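Local coordinates for protein putative agmatine deiminase (Streptococcus mutans, PDB 2EWO) that probably hydrolyses agmatine to N-carbamoylputrescine and ammonia, at residues Lys25-Trp31 with Glu60-Val66; Tyr71-Leu75 with Arg87-Met91; Trp123-Asp128 with His182-Asn186; Val175-Cys179 with Lys211-Pro216. Numbering follows the deposited sequence.

Contact 1 (Lys25-Trp31 with Glu60-Val66); sequences KQIWMLW and EPVSLCV
Four backbone hydrogen bonds join K25-W31 to E60-V66: I27 N to P61 O (3.0 Å), S63 N to I27 O (2.8 Å), M29 N to S63 O (3.2 Å) and C65 N to M29 O (2.9 Å). They define parallel strands, 26-29 and 62-66, with axes 4.7 Å apart at closest approach and N-to-C directions 14° apart, in the register I27-V62, W28-S63, M29-L64. CA-H...O contacts fill in between them, such as V62 CA to I27 O at 3.4 Å. On one face the W28 indole (chi1 m) lies over S63, whose CB is 3.6 Å from the six-membered ring centroid, and C65 SG meets the ring edge, 3.7 Å from W28 CE3. S63 OG is hydrogen-bonded to R87. On the other face, selenomethionine M29 (chi1 p) sets CG 3.7 Å from L64 CD1 and 3.9 Å from V62 CG1, against helix 43-57. Past the strand, W31 CB packs on V66 CG1 (3.4 Å). Neighbouring parallel strands linked through helix 43-57 form a classic beta-alpha-beta unit.

Contact 2 (Tyr71-Leu75 with Arg87-Met91); sequences YENAL and RIIEM
Y71 opens helix 71-79 and makes the broadest contact of its segment with R87-M91. The helical residues 71-75 run antiparallel to strand 87-90, at 173° between their directions and with axes 9.1 Å apart; the nearest CA pairs are Y71-E90 (6.8 Å) and L75-I88 (6.4 Å). With chi1 t and chi2 near -90°, the Y71 side chain reaches across to the strand. Its CE2 lies 3.5 Å from I88 CG2 and 4.0 Å from E90 CB, and the ring presents its edge to the backbone, with CE2 3.6 Å from E90 N. Y71 OH ends 2.9 Å from I88 O. One turn on, A74 points its CB toward the strand, and A74 O lies 4.3 Å from I88 CG1. L75, whose N is hydrogen-bonded to Y71 O (3.0 Å), extends its t,p side chain so that CD1 meets I88 CD1 at 3.8 Å. I88 (chi1 m, chi2 p) is thus the apolar centre, touched by all three helical residues. This is the helix-on-strand packing of the beta-alpha-beta unit 62-66, 71-79, 86-90. The helix-strand contact is therefore mostly apolar, while the same strand also meets the second subunit, through polar bonds (E90 in a salt bridge with K143 of that subunit, I88 N hydrogen-bonded to its E146) and through packing of I89 on its I147.

Contact 3 (Trp123-Asp128 with His182-Asn186); sequences WGGLVD and HPSRN
H182 begins a type I beta turn that ends at R185. The turn, between helices 177-180 and 191-202, faces W123-D128, in the loop between strand 113-119 and helix 137-146; neither segment contains regular helix or strand. H182 (chi1 t) points its CB toward the loop, with CE1 4.1 Å from D128 OD2. Its ND1 accepts a hydrogen bond from S184 N (3.3 Å), tying the imidazole back onto the turn, and P183 occupies the next corner. S184 is the centre of the contact: its CA lies 4.4 Å from that of G124, and S184 O receives a CA-H...O contact from G124 CA at 3.2 Å. With chi1 p, S184 OG approaches D128 CB to 3.8 Å. G124 has a positive phi (127/-54) at which a CB would be jammed against the preceding carbonyl oxygen and would also run into the backbone of D128; G125 (100/-141) likewise has a backbone that calls for glycine. R185 closes the turn through a weak bond from its N to H182 O (3.2 Å). Its guanidinium lays one face on the W123-G124 backbone, with NH2 3.5 Å from W123 CA and CZ 3.6 Å from G124 N. R185 NH2 lies at the edge of the W123 ring, which also meets W97 and F120 edge-to-face. No hydrogen bond crosses between the segments; they meet through the CA-H...O contact and the guanidinium face, while R185 NE is paired with E161 in a salt bridge.

Contact 4 (Val175-Cys179 with Lys211-Pro216); sequences VTEMC and KDGIDP
A packing contact without hydrogen bonds sets the junction of strand 172-176 and helix 177-180 against the loop that follows strand 206-210. Selenomethionine M178 dominates it: its chi1 t side chain points at the loop and brings CE to 3.5 Å from G213 O, 3.8 Å from D212 OD2 and 4.1 Å from P216 CA, with SE 4.4 Å from D215 O. The loop D212-P216 thus bends around the end of this side chain. The closest CA pairs are M178-D212 (5.3 Å) and E177-K211 (5.6 Å). E177, chi1 p, folds so that OE2 lies 3.0 Å from K211 CB, while the extended lysine leads away. T176 holds the N-cap position without a capping bond from its side chain; its OG1 is hydrogen-bonded to G221 O instead. Just before these residues, V175 pairs with L208 and V210, so the contact lies just beyond the ends of the parallel strands 172-176 and 206-210, where side-chain packing takes over from pairing as one chain enters helix 177-180 and the other a loop.

Overall arrangement
Contacts 1 and 2 share one sheet: strand 62-66 lies between strands 24-29 and 86-90, and probable hydrogen bonds of V62 O and L64 N to R87 N and O pair it with the latter; helices 43-57 and 71-79 complete two successive beta-alpha-beta units. Contact 1 is buried and backbone-bonded; contact 2 is also buried, but is mostly apolar helix-on-strand packing and adjoins another subunit. Contacts 3 and 4 are partly buried and lack cross-segment hydrogen bonds: contact 3 fits two loops together, whereas contact 4 sets a strand-helix junction against a loop through one selenomethionine. Their centres are 14 Å apart and R185 CB touches C179 O at 4.0 Å. Contacts 1 and 4 lie on opposite sides of the chain's centre.

Contact 1 (Lys25-Trp31 with Glu60-Val66)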
loop_
_atom_site.group_PDB
_atom_site.type_symbol
_atom_site.label_atom_id
_atom_site.label_comp_id
_atom_site.label_asym_id
_atom_site.label_seq_id
_atom_site.Cartn_x
_atom_site.Cartn_y
_atom_site.Cartn_z
ATOM N N LYS A 25 -5.001 32.481 5.438
ATOM C CA LYS A 25 -6.032 31.639 6.029
ATOM C C LYS A 25 -5.535 30.483 6.888
ATOM O O LYS A 25 -6.138 30.189 7.916
ATOM C CB LYS A 25 -6.942 31.088 4.933
ATOM C CG LYS A 25 -7.943 30.056 5.434
ATOM C CD LYS A 25 -8.925 29.691 4.345
ATOM C CE LYS A 25 -9.940 28.672 4.809
ATOM N NZ LYS A 25 -11.065 28.590 3.825
ATOM N N GLN A 26 -4.456 29.819 6.476
ATOM C CA GLN A 26 -3.925 28.686 7.239
ATOM C C GLN A 26 -2.582 28.243 6.716
ATOM O O GLN A 26 -2.004 28.875 5.835
ATOM C CB GLN A 26 -4.876 27.499 7.146
ATOM C CG GLN A 26 -5.224 27.145 5.707
ATOM C CD GLN A 26 -6.101 25.921 5.583
ATOM O OE1 GLN A 26 -6.827 25.767 4.596
ATOM N NE2 GLN A 26 -6.033 25.033 6.576
ATOM N N ILE A 27 -2.098 27.138 7.266
ATOM C CA ILE A 27 -0.829 26.587 6.836
ATOM C C ILE A 27 -0.902 25.097 6.583
ATOM O O ILE A 27 -1.506 24.348 7.347
ATOM C CB ILE A 27 0.277 26.849 7.856
ATOM C CG1 ILE A 27 0.716 28.306 7.752
ATOM C CG2 ILE A 27 1.464 25.914 7.606
ATOM C CD1 ILE A 27 1.729 28.691 8.797
ATOM N N TRP A 28 -0.264 24.683 5.496
ATOM C CA TRP A 28 -0.218 23.288 5.100
ATOM C C TRP A 28 1.137 22.682 5.421
ATOM O O TRP A 28 2.166 23.331 5.238
ATOM C CB TRP A 28 -0.457 23.157 3.593
ATOM C CG TRP A 28 -1.812 23.620 3.134
ATOM C CD1 TRP A 28 -2.185 24.898 2.794
ATOM C CD2 TRP A 28 -2.977 22.807 2.965
ATOM N NE1 TRP A 28 -3.507 24.925 2.423
ATOM C CE2 TRP A 28 -4.017 23.657 2.520
ATOM C CE3 TRP A 28 -3.244 21.441 3.145
ATOM C CZ2 TRP A 28 -5.296 23.190 2.259
ATOM C CZ3 TRP A 28 -4.517 20.979 2.882
ATOM C CH2 TRP A 28 -5.528 21.853 2.443
HETATM N N MSE A 29 1.124 21.440 5.905
HETATM C CA MSE A 29 2.349 20.700 6.197
HETATM C C MSE A 29 2.132 19.176 6.162
HETATM O O MSE A 29 1.094 18.667 6.591
HETATM C CB MSE A 29 2.967 21.153 7.531
HETATM C CG MSE A 29 2.080 21.090 8.782
HETATM SE SE MSE A 29 3.020 21.717 10.435
HETATM C CE MSE A 29 4.084 20.118 10.821
ATOM N N LEU A 30 3.119 18.467 5.617
ATOM C CA LEU A 30 3.068 17.013 5.483
ATOM C C LEU A 30 3.449 16.233 6.751
ATOM O O LEU A 30 3.365 16.759 7.858
ATOM C CB LEU A 30 3.955 16.573 4.310
ATOM C CG LEU A 30 3.420 16.885 2.907
ATOM C CD1 LEU A 30 4.517 16.668 1.885
ATOM C CD2 LEU A 30 2.205 16.004 2.606
ATOM N N TRP A 31 3.861 14.980 6.591
ATOM C CA TRP A 31 4.215 14.157 7.740
ATOM C C TRP A 31 5.348 13.197 7.424
ATOM O O TRP A 31 5.213 12.323 6.575
ATOM C CB TRP A 31 2.997 13.362 8.187
ATOM C CG TRP A 31 3.162 12.666 9.504
ATOM C CD1 TRP A 31 3.483 11.350 9.716
ATOM C CD2 TRP A 31 2.934 13.236 10.796
ATOM N NE1 TRP A 31 3.457 11.067 11.066
ATOM C CE2 TRP A 31 3.124 12.208 11.748
ATOM C CE3 TRP A 31 2.585 14.520 11.241
ATOM C CZ2 TRP A 31 2.974 12.424 13.116
ATOM C CZ3 TRP A 31 2.434 14.736 12.598
ATOM C CH2 TRP A 31 2.629 13.691 13.523
ATOM N N GLU A 60 -3.218 30.695 13.555
ATOM C CA GLU A 60 -4.147 30.333 12.486
ATOM C C GLU A 60 -4.282 28.825 12.451
ATOM O O GLU A 60 -3.583 28.116 13.170
ATOM C CB GLU A 60 -3.628 30.824 11.130
ATOM C CG GLU A 60 -2.112 30.755 10.969
ATOM C CD GLU A 60 -1.646 31.133 9.577
ATOM O OE1 GLU A 60 -2.295 31.982 8.936
ATOM O OE2 GLU A 60 -0.616 30.589 9.125
ATOM N N PRO A 61 -5.200 28.312 11.627
ATOM C CA PRO A 61 -5.392 26.865 11.522
ATOM C C PRO A 61 -4.306 26.164 10.709
ATOM O O PRO A 61 -3.666 26.751 9.820
ATOM C CB PRO A 61 -6.759 26.747 10.865
ATOM C CG PRO A 61 -6.793 27.966 10.000
ATOM C CD PRO A 61 -6.270 29.029 10.919
ATOM N N VAL A 62 -4.106 24.894 11.043
ATOM C CA VAL A 62 -3.120 24.059 10.376
ATOM C C VAL A 62 -3.795 22.884 9.693
ATOM O O VAL A 62 -4.711 22.261 10.250
ATOM C CB VAL A 62 -2.094 23.456 11.349
ATOM C CG1 VAL A 62 -0.960 22.844 10.549
ATOM C CG2 VAL A 62 -1.583 24.505 12.317
ATOM N N SER A 63 -3.316 22.590 8.483
ATOM C CA SER A 63 -3.802 21.480 7.648
ATOM C C SER A 63 -2.684 20.463 7.543
ATOM O O SER A 63 -1.848 20.526 6.653
ATOM C CB SER A 63 -4.174 21.976 6.250
ATOM O OG SER A 63 -5.408 22.678 6.286
ATOM N N LEU A 64 -2.690 19.529 8.478
ATOM C CA LEU A 64 -1.699 18.475 8.573
ATOM C C LEU A 64 -2.073 17.281 7.674
ATOM O O LEU A 64 -3.020 16.554 7.973
ATOM C CB LEU A 64 -1.627 18.050 10.039
ATOM C CG LEU A 64 -0.463 17.189 10.490
ATOM C CD1 LEU A 64 0.809 17.992 10.307
ATOM C CD2 LEU A 64 -0.648 16.757 11.924
ATOM N N CYS A 65 -1.337 17.068 6.584
ATOM C CA CYS A 65 -1.648 15.963 5.669
ATOM C C CYS A 65 -0.779 14.740 5.882
ATOM O O CYS A 65 0.404 14.763 5.561
ATOM C CB CYS A 65 -1.473 16.427 4.235
ATOM S SG CYS A 65 -2.137 18.048 3.977
ATOM N N VAL A 66 -1.340 13.653 6.394
ATOM C CA VAL A 66 -0.484 12.498 6.605
ATOM C C VAL A 66 -0.869 11.254 5.810
ATOM O O VAL A 66 -2.052 11.010 5.523
ATOM C CB VAL A 66 -0.371 12.145 8.128
ATOM C CG1 VAL A 66 -0.336 13.424 8.940
ATOM C CG2 VAL A 66 -1.514 11.248 8.577
#

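Contact 2 (Tyr71-Leu75 with Arg87-Met91)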
loop_
_atom_site.group_PDB
_atom_site.type_symbol
_atom_site.label_atom_id
_atom_site.label_comp_id
_atom_site.label_asym_id
_atom_site.label_seq_id
_atom_site.Cartn_x
_atom_site.Cartn_y
_atom_site.Cartn_z
ATOM N N TYR A 71 -2.004 7.786 9.823
ATOM C CA TYR A 71 -3.113 8.717 10.021
ATOM C C TYR A 71 -3.665 8.616 11.437
ATOM O O TYR A 71 -3.600 9.573 12.203
ATOM C CB TYR A 71 -4.211 8.437 9.001
ATOM C CG TYR A 71 -5.353 9.425 9.024
ATOM C CD1 TYR A 71 -6.447 9.252 9.870
ATOM C CD2 TYR A 71 -5.358 10.522 8.171
ATOM C CE1 TYR A 71 -7.524 10.151 9.850
ATOM C CE2 TYR A 71 -6.427 11.414 8.153
ATOM C CZ TYR A 71 -7.498 11.219 8.984
ATOM O OH TYR A 71 -8.567 12.067 8.895
ATOM N N GLU A 72 -4.202 7.451 11.781
ATOM C CA GLU A 72 -4.744 7.218 13.107
ATOM C C GLU A 72 -3.800 7.784 14.161
ATOM O O GLU A 72 -4.230 8.402 15.133
ATOM C CB GLU A 72 -4.918 5.720 13.327
ATOM C CG GLU A 72 -5.925 5.079 12.394
ATOM C CD GLU A 72 -5.698 3.590 12.237
ATOM O OE1 GLU A 72 -4.698 3.215 11.585
ATOM O OE2 GLU A 72 -6.508 2.800 12.773
ATOM N N ASN A 73 -2.508 7.578 13.949
ATOM C CA ASN A 73 -1.495 8.056 14.873
ATOM C C ASN A 73 -1.492 9.578 15.006
ATOM O O ASN A 73 -1.654 10.107 16.098
ATOM C CB ASN A 73 -0.117 7.590 14.416
ATOM C CG ASN A 73 0.972 7.973 15.383
ATOM O OD1 ASN A 73 2.089 8.310 14.984
ATOM N ND2 ASN A 73 0.659 7.916 16.667
ATOM N N ALA A 74 -1.302 10.282 13.897
ATOM C CA ALA A 74 -1.259 11.742 13.921
ATOM C C ALA A 74 -2.499 12.375 14.543
ATOM O O ALA A 74 -2.417 13.423 15.180
ATOM C CB ALA A 74 -1.059 12.283 12.508
ATOM N N LEU A 75 -3.647 11.740 14.347
ATOM C CA LEU A 75 -4.903 12.246 14.880
ATOM C C LEU A 75 -4.996 12.009 16.389
ATOM O O LEU A 75 -5.609 12.790 17.119
ATOM C CB LEU A 75 -6.079 11.579 14.156
ATOM C CG LEU A 75 -7.471 11.908 14.686
ATOM C CD1 LEU A 75 -7.649 13.405 14.794
ATOM C CD2 LEU A 75 -8.511 11.310 13.782
ATOM N N ARG A 87 -6.468 20.322 11.561
ATOM C CA ARG A 87 -7.204 19.227 10.917
ATOM C C ARG A 87 -6.249 18.271 10.219
ATOM O O ARG A 87 -5.312 18.688 9.534
ATOM C CB ARG A 87 -8.219 19.750 9.892
ATOM C CG ARG A 87 -7.629 20.416 8.657
ATOM C CD ARG A 87 -8.733 20.713 7.653
ATOM N NE ARG A 87 -8.258 21.436 6.475
ATOM C CZ ARG A 87 -9.040 21.788 5.459
ATOM N NH1 ARG A 87 -10.327 21.481 5.483
ATOM N NH2 ARG A 87 -8.543 22.450 4.421
ATOM N N ILE A 88 -6.498 16.982 10.396
ATOM C CA ILE A 88 -5.666 15.965 9.779
ATOM C C ILE A 88 -6.350 15.420 8.528
ATOM O O ILE A 88 -7.361 14.726 8.633
ATOM C CB ILE A 88 -5.413 14.784 10.738
ATOM C CG1 ILE A 88 -4.700 15.259 12.013
ATOM C CG2 ILE A 88 -4.565 13.757 10.051
ATOM C CD1 ILE A 88 -5.582 16.037 12.988
ATOM N N ILE A 89 -5.825 15.753 7.349
ATOM C CA ILE A 89 -6.394 15.240 6.095
ATOM C C ILE A 89 -5.485 14.145 5.561
ATOM O O ILE A 89 -4.262 14.249 5.646
ATOM C CB ILE A 89 -6.550 16.331 4.975
ATOM C CG1 ILE A 89 -5.222 17.038 4.718
ATOM C CG2 ILE A 89 -7.633 17.334 5.358
ATOM C CD1 ILE A 89 -4.790 17.955 5.850
ATOM N N GLU A 90 -6.077 13.091 5.013
ATOM C CA GLU A 90 -5.289 11.990 4.477
ATOM C C GLU A 90 -4.607 12.359 3.170
ATOM O O GLU A 90 -5.274 12.776 2.222
ATOM C CB GLU A 90 -6.171 10.784 4.223
ATOM C CG GLU A 90 -5.360 9.566 3.915
ATOM C CD GLU A 90 -6.095 8.615 3.025
ATOM O OE1 GLU A 90 -7.188 8.169 3.421
ATOM O OE2 GLU A 90 -5.581 8.324 1.926
HETATM N N MSE A 91 -3.287 12.198 3.115
HETATM C CA MSE A 91 -2.545 12.498 1.896
HETATM C C MSE A 91 -1.216 11.756 1.834
HETATM O O MSE A 91 -0.444 11.810 2.783
HETATM C CB MSE A 91 -2.291 13.993 1.788
HETATM C CG MSE A 91 -1.817 14.412 0.427
HETATM SE SE MSE A 91 -1.756 16.338 0.173
HETATM C CE MSE A 91 -3.520 16.830 0.812
#

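Contact 3 (Trp123-Asp128 with His182-Asn186)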
loop_
_atom_site.group_PDB
_atom_site.type_symbol
_atom_site.label_atom_id
_atom_site.label_comp_id
_atom_site.label_asym_id
_atom_site.label_seq_id
_atom_site.Cartn_x
_atom_site.Cartn_y
_atom_site.Cartn_z
ATOM N N TRP A 123 14.357 17.580 -6.259
ATOM C CA TRP A 123 15.562 18.401 -6.237
ATOM C C TRP A 123 16.646 17.820 -7.141
ATOM O O TRP A 123 17.694 17.386 -6.661
ATOM C CB TRP A 123 16.092 18.500 -4.800
ATOM C CG TRP A 123 15.065 18.992 -3.839
ATOM C CD1 TRP A 123 14.600 20.272 -3.719
ATOM C CD2 TRP A 123 14.287 18.196 -2.938
ATOM N NE1 TRP A 123 13.575 20.321 -2.805
ATOM C CE2 TRP A 123 13.362 19.061 -2.311
ATOM C CE3 TRP A 123 14.276 16.836 -2.603
ATOM C CZ2 TRP A 123 12.433 18.607 -1.368
ATOM C CZ3 TRP A 123 13.354 16.384 -1.666
ATOM C CH2 TRP A 123 12.446 17.267 -1.060
ATOM N N GLY A 124 16.397 17.806 -8.447
ATOM C CA GLY A 124 17.389 17.266 -9.365
ATOM C C GLY A 124 16.841 16.201 -10.292
ATOM O O GLY A 124 16.973 16.306 -11.511
ATOM N N GLY A 125 16.229 15.172 -9.717
ATOM C CA GLY A 125 15.663 14.115 -10.523
ATOM C C GLY A 125 16.542 12.892 -10.591
ATOM O O GLY A 125 17.146 12.486 -9.598
ATOM N N LEU A 126 16.587 12.290 -11.771
ATOM C CA LEU A 126 17.402 11.106 -11.993
ATOM C C LEU A 126 18.851 11.536 -12.120
ATOM O O LEU A 126 19.767 10.709 -12.152
ATOM C CB LEU A 126 16.960 10.394 -13.271
ATOM C CG LEU A 126 15.873 9.330 -13.139
ATOM C CD1 LEU A 126 15.426 8.906 -14.519
ATOM C CD2 LEU A 126 16.403 8.137 -12.345
ATOM N N VAL A 127 19.055 12.845 -12.188
ATOM C CA VAL A 127 20.393 13.383 -12.319
ATOM C C VAL A 127 21.010 13.685 -10.963
ATOM O O VAL A 127 22.169 13.358 -10.718
ATOM C CB VAL A 127 20.385 14.653 -13.223
ATOM C CG1 VAL A 127 19.094 15.418 -13.029
ATOM C CG2 VAL A 127 21.594 15.531 -12.921
ATOM N N ASP A 128 20.236 14.277 -10.064
ATOM C CA ASP A 128 20.792 14.601 -8.763
ATOM C C ASP A 128 19.757 14.617 -7.652
ATOM O O ASP A 128 19.988 15.189 -6.589
ATOM C CB ASP A 128 21.498 15.953 -8.844
ATOM C CG ASP A 128 22.323 16.250 -7.618
ATOM O OD1 ASP A 128 23.162 15.401 -7.252
ATOM O OD2 ASP A 128 22.140 17.336 -7.026
ATOM N N HIS A 182 21.167 25.071 -12.034
ATOM C CA HIS A 182 21.783 23.759 -11.880
ATOM C C HIS A 182 21.376 22.905 -13.086
ATOM O O HIS A 182 20.258 23.017 -13.584
ATOM C CB HIS A 182 21.305 23.121 -10.566
ATOM C CG HIS A 182 22.206 22.043 -10.043
ATOM N ND1 HIS A 182 22.316 20.806 -10.642
ATOM C CD2 HIS A 182 23.035 22.017 -8.973
ATOM C CE1 HIS A 182 23.173 20.064 -9.962
ATOM N NE2 HIS A 182 23.625 20.776 -8.945
ATOM N N PRO A 183 22.286 22.063 -13.593
ATOM C CA PRO A 183 21.939 21.228 -14.745
ATOM C C PRO A 183 20.778 20.254 -14.482
ATOM O O PRO A 183 20.101 19.847 -15.420
ATOM C CB PRO A 183 23.258 20.517 -15.064
ATOM C CG PRO A 183 23.935 20.428 -13.720
ATOM C CD PRO A 183 23.671 21.811 -13.160
ATOM N N SER A 184 20.545 19.893 -13.217
ATOM C CA SER A 184 19.461 18.966 -12.873
ATOM C C SER A 184 18.164 19.716 -12.625
ATOM O O SER A 184 17.335 19.291 -11.829
ATOM C CB SER A 184 19.814 18.145 -11.623
ATOM O OG SER A 184 19.911 18.946 -10.458
ATOM N N ARG A 185 17.976 20.817 -13.339
ATOM C CA ARG A 185 16.795 21.640 -13.148
ATOM C C ARG A 185 16.661 22.598 -14.329
ATOM O O ARG A 185 17.194 23.708 -14.290
ATOM C CB ARG A 185 16.977 22.441 -11.857
ATOM C CG ARG A 185 15.715 22.882 -11.175
ATOM C CD ARG A 185 15.092 21.754 -10.368
ATOM N NE ARG A 185 15.551 21.698 -8.978
ATOM C CZ ARG A 185 16.781 21.376 -8.596
ATOM N NH1 ARG A 185 17.710 21.075 -9.491
ATOM N NH2 ARG A 185 17.079 21.348 -7.307
ATOM N N ASN A 186 15.979 22.171 -15.385
ATOM C CA ASN A 186 15.768 23.027 -16.557
ATOM C C ASN A 186 17.006 23.351 -17.391
ATOM O O ASN A 186 17.285 24.513 -17.677
ATOM C CB ASN A 186 15.111 24.338 -16.124
ATOM C CG ASN A 186 13.832 24.111 -15.348
ATOM O OD1 ASN A 186 13.337 25.006 -14.647
ATOM N ND2 ASN A 186 13.277 22.907 -15.474
#

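Contact 4 (Val175-Cys179 with Lys211-Pro216)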
loop_
_atom_site.group_PDB
_atom_site.type_symbol
_atom_site.label_atom_id
_atom_site.label_comp_id
_atom_site.label_asym_id
_atom_site.label_seq_id
_atom_site.Cartn_x
_atom_site.Cartn_y
_atom_site.Cartn_z
ATOM N N VAL A 175 15.644 34.658 -6.284
ATOM C CA VAL A 175 16.067 33.303 -6.656
ATOM C C VAL A 175 17.574 33.135 -6.451
ATOM O O VAL A 175 18.298 34.117 -6.323
ATOM C CB VAL A 175 15.748 32.970 -8.137
ATOM C CG1 VAL A 175 14.259 33.128 -8.403
ATOM C CG2 VAL A 175 16.573 33.857 -9.060
ATOM N N THR A 176 18.036 31.888 -6.429
ATOM C CA THR A 176 19.449 31.574 -6.227
ATOM C C THR A 176 19.999 30.825 -7.458
ATOM O O THR A 176 19.800 29.624 -7.586
ATOM C CB THR A 176 19.604 30.728 -4.920
ATOM O OG1 THR A 176 20.863 30.051 -4.916
ATOM C CG2 THR A 176 18.463 29.720 -4.792
ATOM N N GLU A 177 20.691 31.525 -8.359
ATOM C CA GLU A 177 21.201 30.896 -9.588
ATOM C C GLU A 177 21.968 29.588 -9.439
ATOM O O GLU A 177 21.973 28.770 -10.356
ATOM C CB GLU A 177 22.045 31.891 -10.388
ATOM C CG GLU A 177 23.165 32.529 -9.596
ATOM C CD GLU A 177 23.721 33.785 -10.256
ATOM O OE1 GLU A 177 23.653 33.902 -11.512
ATOM O OE2 GLU A 177 24.236 34.647 -9.495
HETATM N N MSE A 178 22.616 29.386 -8.296
HETATM C CA MSE A 178 23.360 28.146 -8.078
HETATM C C MSE A 178 22.405 26.936 -8.046
HETATM O O MSE A 178 22.842 25.781 -8.043
HETATM C CB MSE A 178 24.153 28.223 -6.767
HETATM C CG MSE A 178 25.051 27.014 -6.514
HETATM SE SE MSE A 178 24.622 26.058 -4.866
HETATM C CE MSE A 178 26.318 26.311 -3.927
ATOM N N CYS A 179 21.105 27.216 -8.023
ATOM C CA CYS A 179 20.079 26.179 -7.993
ATOM C C CYS A 179 19.203 26.204 -9.240
ATOM O O CYS A 179 19.159 25.229 -9.982
ATOM C CB CYS A 179 19.204 26.339 -6.753
ATOM S SG CYS A 179 17.701 25.355 -6.769
ATOM N N LYS A 211 23.855 34.615 -5.489
ATOM C CA LYS A 211 24.663 33.786 -6.304
ATOM C C LYS A 211 25.401 32.593 -5.748
ATOM O O LYS A 211 26.321 32.123 -6.387
ATOM C CB LYS A 211 25.800 34.581 -6.955
ATOM C CG LYS A 211 26.612 33.675 -7.953
ATOM C CD LYS A 211 28.026 34.248 -8.642
ATOM C CE LYS A 211 28.748 33.285 -9.613
ATOM N NZ LYS A 211 29.866 33.909 -10.300
ATOM N N ASP A 212 25.114 32.062 -4.643
ATOM C CA ASP A 212 25.752 30.797 -4.165
ATOM C C ASP A 212 24.876 30.499 -2.999
ATOM O O ASP A 212 24.212 31.412 -2.499
ATOM C CB ASP A 212 27.262 30.951 -3.775
ATOM C CG ASP A 212 28.301 30.311 -4.756
ATOM O OD1 ASP A 212 28.727 30.993 -5.771
ATOM O OD2 ASP A 212 28.774 29.113 -4.572
ATOM N N GLY A 213 24.819 29.291 -2.573
ATOM C CA GLY A 213 23.939 28.970 -1.450
ATOM C C GLY A 213 24.690 28.139 -0.442
ATOM O O GLY A 213 25.805 27.680 -0.702
ATOM N N ILE A 214 24.065 27.949 0.694
ATOM C CA ILE A 214 24.666 27.146 1.755
ATOM C C ILE A 214 24.151 25.705 1.694
ATOM O O ILE A 214 24.216 24.965 2.683
ATOM C CB ILE A 214 24.343 27.733 3.125
ATOM C CG1 ILE A 214 22.862 27.642 3.479
ATOM C CG2 ILE A 214 24.717 29.210 3.246
ATOM C CD1 ILE A 214 22.604 27.732 4.983
ATOM N N ASP A 215 23.648 25.333 0.530
ATOM C CA ASP A 215 23.133 23.970 0.294
ATOM C C ASP A 215 23.837 23.349 -0.915
ATOM O O ASP A 215 23.202 23.032 -1.932
ATOM C CB ASP A 215 21.627 23.999 0.030
ATOM C CG ASP A 215 20.792 24.145 1.306
ATOM O OD1 ASP A 215 20.838 23.235 2.220
ATOM O OD2 ASP A 215 20.040 25.181 1.468
ATOM N N PRO A 216 25.197 23.285 -0.874
ATOM C CA PRO A 216 26.073 22.785 -1.944
ATOM C C PRO A 216 25.555 21.641 -2.828
ATOM O O PRO A 216 25.451 21.794 -4.051
ATOM C CB PRO A 216 27.345 22.394 -1.190
ATOM C CG PRO A 216 27.398 23.428 -0.104
ATOM C CD PRO A 216 25.960 23.461 0.377
#